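Local coordinates for (S)-2-haloacid dehalogenase IVA (Burkholderia cepacia, PDB 2NO4), which catalyses the hydrolytic dehalogenation of short-chain (S)-2-haloalkanoic acids to the corresponding (R)-2-hydroxyalkanoic acids, at residues 223-226 and 227-230. Sequence-based numbering, arbitrary orientation.
Sequences NSLS and ELWP. With SO4 (sulfate ion), chain L.
Asn223 meets Glu227 through its amide nitrogen, ND2 lying 3.8 Å from Glu227 CG. The amide and carboxylate planes are 61° apart, and one water joins them, accepting from ND2 and donating to Glu227 OE1. From Ser224 on, the carbonyls bond to the amide three residues ahead, as in a 3-10 turn: Glu227 N donates to Ser224 O at 3.1 Å. A chi1 of 172° swings Ser224 OG away from its own N and beside the carbonyl carbon, where it accepts from Ser226 N at 3.2 Å, which defines an ST turn, and donates to sulfate O4 at 2.7 Å. The sulfate, probably from the crystallisation liquor, is gripped again by Leu225 N, whose bond to O3 is 2.8 Å long and nearly straight (173°); Asp109 N and Arg206 NE also bond to it. Leu225 O then receives Leu228 N at 3.0 Å, and the two leucine side chains run alongside each other, pointing the same way, with Leu225 CD2 3.9 Å from Leu228 CD1. Ser226 O continues the i to i+3 pattern with Trp229 N at 3.1 Å. This turn links strand 220-222, at one edge of the parallel Rossmann-like sheet, to helix 228-232. Both leucines are buried against Phe19 and Ile204 of strands 16-19 and 200-204, Leu225 about 4 Å from the side chain of Thr24, thought important for catalysis; Trp229 reaches helix 110-119, touching Leu117 and forming a cation-pi contact with Lys116.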
loop_
_atom_site.group_PDB
_atom_site.type_symbol
_atom_site.label_atom_id
_atom_site.label_comp_id
_atom_site.label_asym_id
_atom_site.label_seq_id
_atom_site.Cartn_x
_atom_site.Cartn_y
_atom_site.Cartn_z
ATOM N N ASN B 223 -8.635 -20.830 10.346
ATOM C CA ASN B 223 -9.728 -19.939 9.962
ATOM C C ASN B 223 -10.331 -19.163 11.131
ATOM O O ASN B 223 -11.247 -18.395 10.950
ATOM C CB ASN B 223 -10.811 -20.699 9.152
ATOM C CG ASN B 223 -11.579 -21.739 9.995
ATOM O OD1 ASN B 223 -12.387 -22.499 9.455
ATOM N ND2 ASN B 223 -11.321 -21.787 11.307
ATOM N N SER B 224 -9.785 -19.365 12.324
ATOM C CA SER B 224 -10.332 -18.781 13.512
ATOM C C SER B 224 -9.249 -18.706 14.551
ATOM O O SER B 224 -8.409 -19.608 14.652
ATOM C CB SER B 224 -11.471 -19.696 14.050
ATOM O OG SER B 224 -11.893 -19.250 15.312
ATOM N N LEU B 225 -9.324 -17.675 15.394
ATOM C CA LEU B 225 -8.408 -17.580 16.514
ATOM C C LEU B 225 -8.539 -18.791 17.494
ATOM O O LEU B 225 -7.551 -19.237 18.083
ATOM C CB LEU B 225 -8.688 -16.276 17.256
ATOM C CG LEU B 225 -8.204 -14.942 16.672
ATOM C CD1 LEU B 225 -9.024 -13.826 17.351
ATOM C CD2 LEU B 225 -6.688 -14.706 16.844
ATOM N N SER B 226 -9.755 -19.307 17.668
ATOM C CA SER B 226 -9.973 -20.511 18.489
ATOM C C SER B 226 -9.111 -21.712 18.058
ATOM O O SER B 226 -8.742 -22.538 18.886
ATOM C CB SER B 226 -11.461 -20.889 18.496
ATOM O OG SER B 226 -11.853 -21.357 17.211
ATOM N N GLU B 227 -8.778 -21.798 16.774
ATOM C CA GLU B 227 -7.936 -22.889 16.261
ATOM C C GLU B 227 -6.487 -22.798 16.625
ATOM O O GLU B 227 -5.730 -23.744 16.397
ATOM C CB GLU B 227 -8.070 -23.019 14.749
ATOM C CG GLU B 227 -9.489 -23.277 14.299
ATOM C CD GLU B 227 -10.038 -24.634 14.741
ATOM O OE1 GLU B 227 -11.270 -24.810 14.638
ATOM O OE2 GLU B 227 -9.268 -25.522 15.187
ATOM N N LEU B 228 -6.089 -21.663 17.186
ATOM C CA LEU B 228 -4.747 -21.507 17.708
ATOM C C LEU B 228 -4.584 -22.363 18.942
ATOM O O LEU B 228 -3.465 -22.721 19.302
ATOM C CB LEU B 228 -4.480 -20.043 18.093
ATOM C CG LEU B 228 -4.359 -18.967 17.004
ATOM C CD1 LEU B 228 -4.209 -17.575 17.687
ATOM C CD2 LEU B 228 -3.144 -19.269 16.065
ATOM N N TRP B 229 -5.702 -22.682 19.614
ATOM C CA TRP B 229 -5.606 -23.476 20.853
ATOM C C TRP B 229 -5.032 -24.896 20.624
ATOM O O TRP B 229 -4.043 -25.250 21.252
ATOM C CB TRP B 229 -6.931 -23.474 21.635
ATOM C CG TRP B 229 -6.870 -24.122 23.032
ATOM C CD1 TRP B 229 -7.786 -25.003 23.556
ATOM C CD2 TRP B 229 -5.862 -23.937 24.045
ATOM N NE1 TRP B 229 -7.426 -25.348 24.833
ATOM C CE2 TRP B 229 -6.244 -24.730 25.158
ATOM C CE3 TRP B 229 -4.661 -23.177 24.122
ATOM C CZ2 TRP B 229 -5.479 -24.789 26.348
ATOM C CZ3 TRP B 229 -3.892 -23.242 25.302
ATOM C CH2 TRP B 229 -4.315 -24.054 26.403
ATOM N N PRO B 230 -5.643 -25.708 19.745
ATOM C CA PRO B 230 -4.993 -26.999 19.472
ATOM C C PRO B 230 -3.576 -26.877 18.910
ATOM O O PRO B 230 -2.739 -27.788 19.108
ATOM C CB PRO B 230 -5.922 -27.661 18.433
ATOM C CG PRO B 230 -6.841 -26.566 17.929
ATOM C CD PRO B 230 -6.941 -25.575 19.043
HETATM S S SO4 L . -12.547 -15.497 15.291
HETATM O O1 SO4 L . -12.730 -14.875 16.623
HETATM O O2 SO4 L . -13.278 -14.792 14.205
HETATM O O3 SO4 L . -11.126 -15.521 15.044
HETATM O O4 SO4 L . -13.136 -16.824 15.258
HETATM O O HOH W 1 -12.995 -22.581 13.253
HETATM O O HOH W 2 -12.963 -23.835 17.531
#